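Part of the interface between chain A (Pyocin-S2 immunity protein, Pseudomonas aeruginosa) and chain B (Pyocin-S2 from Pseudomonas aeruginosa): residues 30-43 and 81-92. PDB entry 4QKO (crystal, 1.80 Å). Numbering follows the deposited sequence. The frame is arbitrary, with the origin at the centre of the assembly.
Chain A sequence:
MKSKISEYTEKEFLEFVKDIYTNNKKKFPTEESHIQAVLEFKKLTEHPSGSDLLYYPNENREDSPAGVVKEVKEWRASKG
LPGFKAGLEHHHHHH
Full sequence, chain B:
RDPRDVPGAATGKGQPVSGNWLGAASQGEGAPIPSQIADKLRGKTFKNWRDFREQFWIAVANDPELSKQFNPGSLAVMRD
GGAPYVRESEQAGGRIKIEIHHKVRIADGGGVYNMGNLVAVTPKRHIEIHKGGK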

# COMPACT_ATOMS: atom_id res chain seq x y z
N THR A 30 -10.39 9.98 2.96
CA THR A 30 -9.56 9.31 3.97
C THR A 30 -8.94 7.99 3.48
O THR A 30 -9.52 7.29 2.60
CB THR A 30 -10.42 8.93 5.17
OG1 THR A 30 -11.43 8.03 4.77
CG2 THR A 30 -11.08 10.19 5.83
N GLU A 31 -7.81 7.63 4.10
CA GLU A 31 -7.13 6.39 3.82
C GLU A 31 -8.07 5.21 4.07
O GLU A 31 -8.10 4.23 3.29
CB GLU A 31 -5.81 6.24 4.62
CG GLU A 31 -5.00 5.03 4.21
CD GLU A 31 -3.64 4.91 4.89
OE1 GLU A 31 -3.28 5.77 5.73
OE2 GLU A 31 -2.92 3.93 4.63
N GLU A 32 -8.87 5.34 5.12
CA GLU A 32 -9.86 4.31 5.48
C GLU A 32 -10.94 4.14 4.42
O GLU A 32 -11.39 3.00 4.16
CB GLU A 32 -10.50 4.63 6.84
CG GLU A 32 -9.52 4.60 8.03
CD GLU A 32 -8.56 5.84 8.18
OE1 GLU A 32 -8.69 6.91 7.52
OE2 GLU A 32 -7.62 5.72 9.00
N SER A 33 -11.35 5.25 3.78
CA SER A 33 -12.31 5.19 2.69
C SER A 33 -11.71 4.51 1.46
O SER A 33 -12.40 3.77 0.73
CB SER A 33 -12.84 6.56 2.25
OG SER A 33 -11.85 7.37 1.63
N HIS A 34 -10.43 4.78 1.19
CA HIS A 34 -9.77 4.13 0.06
C HIS A 34 -9.64 2.63 0.29
O HIS A 34 -9.81 1.83 -0.65
CB HIS A 34 -8.37 4.74 -0.15
CG HIS A 34 -7.77 4.41 -1.45
ND1 HIS A 34 -6.95 3.31 -1.62
CD2 HIS A 34 -7.84 5.02 -2.66
CE1 HIS A 34 -6.55 3.26 -2.88
NE2 HIS A 34 -7.07 4.29 -3.53
N ILE A 35 -9.29 2.23 1.49
CA ILE A 35 -9.15 0.82 1.78
C ILE A 35 -10.45 0.10 1.53
O ILE A 35 -10.47 -1.01 0.94
CB ILE A 35 -8.63 0.55 3.22
CG1 ILE A 35 -7.16 0.96 3.36
CG2 ILE A 35 -8.77 -0.93 3.57
CD1 ILE A 35 -6.62 1.09 4.78
N GLN A 36 -11.55 0.73 1.96
CA GLN A 36 -12.88 0.17 1.71
C GLN A 36 -13.21 -0.01 0.26
O GLN A 36 -13.76 -1.04 -0.14
CB GLN A 36 -13.96 1.01 2.39
CG GLN A 36 -13.99 0.70 3.86
CD GLN A 36 -14.18 -0.81 4.07
OE1 GLN A 36 -15.15 -1.40 3.54
NE2 GLN A 36 -13.23 -1.45 4.82
N ALA A 37 -12.84 0.97 -0.55
CA ALA A 37 -13.08 0.87 -1.99
C ALA A 37 -12.23 -0.27 -2.62
O ALA A 37 -12.71 -0.99 -3.46
CB ALA A 37 -12.73 2.17 -2.61
N VAL A 38 -10.97 -0.42 -2.22
CA VAL A 38 -10.15 -1.54 -2.66
C VAL A 38 -10.81 -2.90 -2.28
O VAL A 38 -10.90 -3.78 -3.13
CB VAL A 38 -8.74 -1.45 -2.14
CG1 VAL A 38 -7.97 -2.74 -2.47
CG2 VAL A 38 -8.03 -0.31 -2.82
N LEU A 39 -11.31 -3.02 -1.07
CA LEU A 39 -12.03 -4.25 -0.61
C LEU A 39 -13.28 -4.44 -1.38
O LEU A 39 -13.55 -5.55 -1.84
CB LEU A 39 -12.30 -4.20 0.89
CG LEU A 39 -11.03 -4.29 1.79
CD1 LEU A 39 -11.34 -4.02 3.27
CD2 LEU A 39 -10.29 -5.64 1.68
N GLU A 40 -14.00 -3.36 -1.66
CA GLU A 40 -15.15 -3.42 -2.56
C GLU A 40 -14.79 -3.89 -4.00
O GLU A 40 -15.51 -4.70 -4.56
CB GLU A 40 -15.91 -2.08 -2.62
CG GLU A 40 -16.75 -1.84 -1.38
CD GLU A 40 -17.49 -0.48 -1.29
OE1 GLU A 40 -18.19 -0.08 -2.27
OE2 GLU A 40 -17.47 0.15 -0.19
N PHE A 41 -13.70 -3.35 -4.57
CA PHE A 41 -13.19 -3.78 -5.87
C PHE A 41 -12.96 -5.28 -5.87
O PHE A 41 -13.38 -5.96 -6.82
CB PHE A 41 -11.90 -3.01 -6.19
CG PHE A 41 -11.17 -3.47 -7.38
CD1 PHE A 41 -11.50 -3.03 -8.66
CD2 PHE A 41 -10.09 -4.34 -7.26
CE1 PHE A 41 -10.78 -3.45 -9.78
CE2 PHE A 41 -9.37 -4.76 -8.38
CZ PHE A 41 -9.70 -4.33 -9.65
N LYS A 42 -12.25 -5.77 -4.90
CA LYS A 42 -11.89 -7.23 -4.86
C LYS A 42 -13.15 -8.07 -4.86
O LYS A 42 -13.30 -9.05 -5.63
CB LYS A 42 -11.13 -7.53 -3.57
CG LYS A 42 -9.71 -7.07 -3.61
CD LYS A 42 -9.07 -6.95 -2.24
CE LYS A 42 -9.26 -8.13 -1.33
NZ LYS A 42 -8.28 -9.19 -1.70
N LYS A 43 -14.12 -7.64 -4.04
CA LYS A 43 -15.46 -8.28 -4.02
C LYS A 43 -16.21 -8.22 -5.33
O LYS A 43 -16.79 -9.21 -5.80
CB LYS A 43 -16.37 -7.65 -2.95
CG LYS A 43 -16.28 -8.25 -1.56
CD LYS A 43 -17.67 -8.52 -0.93
CE LYS A 43 -18.73 -7.40 -1.06
NZ LYS A 43 -18.51 -6.20 -0.19
N GLY B 81 0.55 10.29 1.69
CA GLY B 81 0.92 9.84 3.01
C GLY B 81 0.51 8.43 3.35
O GLY B 81 0.71 7.98 4.46
N GLY B 82 -0.08 7.71 2.39
CA GLY B 82 -0.57 6.36 2.75
C GLY B 82 0.51 5.32 2.44
O GLY B 82 1.30 5.52 1.57
N ALA B 83 0.56 4.24 3.22
CA ALA B 83 1.43 3.11 2.94
C ALA B 83 0.91 2.39 1.71
O ALA B 83 -0.28 2.28 1.51
CB ALA B 83 1.43 2.13 4.11
N PRO B 84 1.81 1.71 0.98
CA PRO B 84 1.38 0.94 -0.14
C PRO B 84 0.65 -0.30 0.30
O PRO B 84 0.90 -0.86 1.38
CB PRO B 84 2.67 0.54 -0.83
CG PRO B 84 3.74 0.69 0.21
CD PRO B 84 3.26 1.68 1.20
N TYR B 85 -0.21 -0.75 -0.60
CA TYR B 85 -0.82 -2.08 -0.45
C TYR B 85 0.20 -3.20 -0.74
O TYR B 85 1.08 -3.04 -1.60
CB TYR B 85 -2.05 -2.24 -1.42
CG TYR B 85 -3.22 -1.34 -1.04
CD1 TYR B 85 -3.27 0.00 -1.50
CD2 TYR B 85 -4.20 -1.76 -0.24
CE1 TYR B 85 -4.33 0.83 -1.17
CE2 TYR B 85 -5.28 -0.98 0.07
CZ TYR B 85 -5.33 0.35 -0.37
OH TYR B 85 -6.39 1.18 -0.03
N VAL B 86 0.16 -4.28 0.07
CA VAL B 86 0.99 -5.45 -0.22
C VAL B 86 0.33 -6.36 -1.26
O VAL B 86 -0.85 -6.24 -1.64
CB VAL B 86 1.40 -6.25 1.03
CG1 VAL B 86 2.11 -5.31 2.00
CG2 VAL B 86 0.18 -6.87 1.71
N ARG B 87 1.13 -7.24 -1.75
CA ARG B 87 0.66 -8.31 -2.64
C ARG B 87 -0.37 -9.13 -1.94
O ARG B 87 -0.32 -9.31 -0.72
CB ARG B 87 1.82 -9.18 -3.09
CG ARG B 87 2.75 -8.53 -4.08
CD ARG B 87 4.02 -9.35 -4.21
NE ARG B 87 4.93 -8.73 -5.19
CZ ARG B 87 4.81 -8.83 -6.50
NH1 ARG B 87 3.88 -9.60 -7.08
NH2 ARG B 87 5.65 -8.16 -7.27
N GLU B 88 -1.32 -9.65 -2.70
CA GLU B 88 -2.36 -10.50 -2.16
C GLU B 88 -1.77 -11.61 -1.31
O GLU B 88 -2.33 -11.91 -0.25
CB GLU B 88 -3.20 -11.06 -3.32
CG GLU B 88 -4.23 -10.03 -3.83
CD GLU B 88 -5.54 -10.03 -3.03
OE1 GLU B 88 -5.85 -11.05 -2.37
OE2 GLU B 88 -6.28 -9.01 -3.06
N SER B 89 -0.65 -12.17 -1.74
CA SER B 89 0.01 -13.29 -0.98
C SER B 89 0.52 -12.92 0.40
O SER B 89 0.89 -13.80 1.23
CB SER B 89 1.08 -13.96 -1.87
OG SER B 89 2.12 -13.07 -2.19
N GLU B 90 0.55 -11.61 0.69
CA GLU B 90 1.12 -11.08 1.92
C GLU B 90 0.10 -10.37 2.81
O GLU B 90 0.46 -9.75 3.85
CB GLU B 90 2.28 -10.13 1.55
CG GLU B 90 3.47 -10.84 0.95
CD GLU B 90 4.12 -11.88 1.90
OE1 GLU B 90 4.23 -11.63 3.14
OE2 GLU B 90 4.61 -12.94 1.43
N GLN B 91 -1.16 -10.38 2.37
CA GLN B 91 -2.28 -9.85 3.13
C GLN B 91 -2.64 -10.90 4.23
O GLN B 91 -2.46 -12.12 4.06
CB GLN B 91 -3.48 -9.57 2.23
CG GLN B 91 -3.08 -8.56 1.10
CD GLN B 91 -4.19 -8.14 0.19
OE1 GLN B 91 -5.30 -8.59 0.32
NE2 GLN B 91 -3.88 -7.32 -0.80
N ALA B 92 -3.06 -10.42 5.37
CA ALA B 92 -3.37 -11.32 6.47
C ALA B 92 -4.59 -10.67 7.00
O ALA B 92 -4.51 -9.68 7.73
CB ALA B 92 -2.25 -11.34 7.47

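The contact reads as one helix face offered to an extended loop. Glu A31, His A34, Ile A35, Val A38 and Lys A42 recur at helical spacings of three and four, so their side chains gather along one side of chain A's helix. Thr A30 starts that helix cleanly: with chi1 at p, its OG1 accepts from Ser A33 N at 3.0 Å, capping the first turn.

Tyr B85 is the anchor, with 102 Å² of its surface covered by the helix stretch. Its CA lies 9.1 Å from Ile A35 CA, a gap that a long, rigid aromatic side chain can span. CA-to-CB points toward the helix, and chi1 at m with chi2 at 85° sends the ring straight across, delivering the hydroxyl among three helix residues. His A34, with chi1 at t and chi2 at -92°, brings ND1 to 2.7 Å from Tyr B85 OH, a hydrogen bond with a nearly straight angle of 163°. The imidazole takes the hydroxyl at its edge, near the ring plane, where a ring nitrogen can bond. The two rings meet rim to rim, centroids 5.7 Å apart and planes at 41°, so this is a polar contact between edges rather than a stack. Because His A34 NE2 is also hydrogen-bonded, elsewhere in the structure, the buried imidazole has both nitrogens satisfied.

Aliphatic side chains complete the pocket. Val A38, chi1 at t, places CG2 3.7 Å from Tyr B85 CZ; Ile A35, chi1 at m and chi2 at t, brings CG1 to 4.2 Å from the same CZ. Branched at CB, both supply compact apolar surface close to the helix backbone, and Tyr B85 OH itself comes within 3.3 Å of Ile A35 CA.

At one end, Lys A42 reaches over a CA separation of 10.4 Å from Glu B88. Its chain runs m, t, then p, p, extended first and bent near the tip, to set NZ 2.4 Å from Glu B88 OE2, a very short hydrogen bond within a salt bridge. Glu B88 has a sideways CA-to-CB bond, yet its m, m fold carries the carboxylate nearer the helix. Gln B91 OE1 stands 3.6 Å from Lys A42 NZ, while Gln B91 NE2 makes a weak hydrogen bond to Val B86 O at 3.3 Å, bracing the loop.

At the other end, Glu A31 extends t, t toward Gly B82, its OE2 3.9 Å from Gly B82 CA. Gly B82 has no side chain; an ideal CB on Gly B82 would point toward the helix and lie 3.5 Å from Glu A31 OE2, a close but tolerable approach, so the geometry does not by itself require glycine.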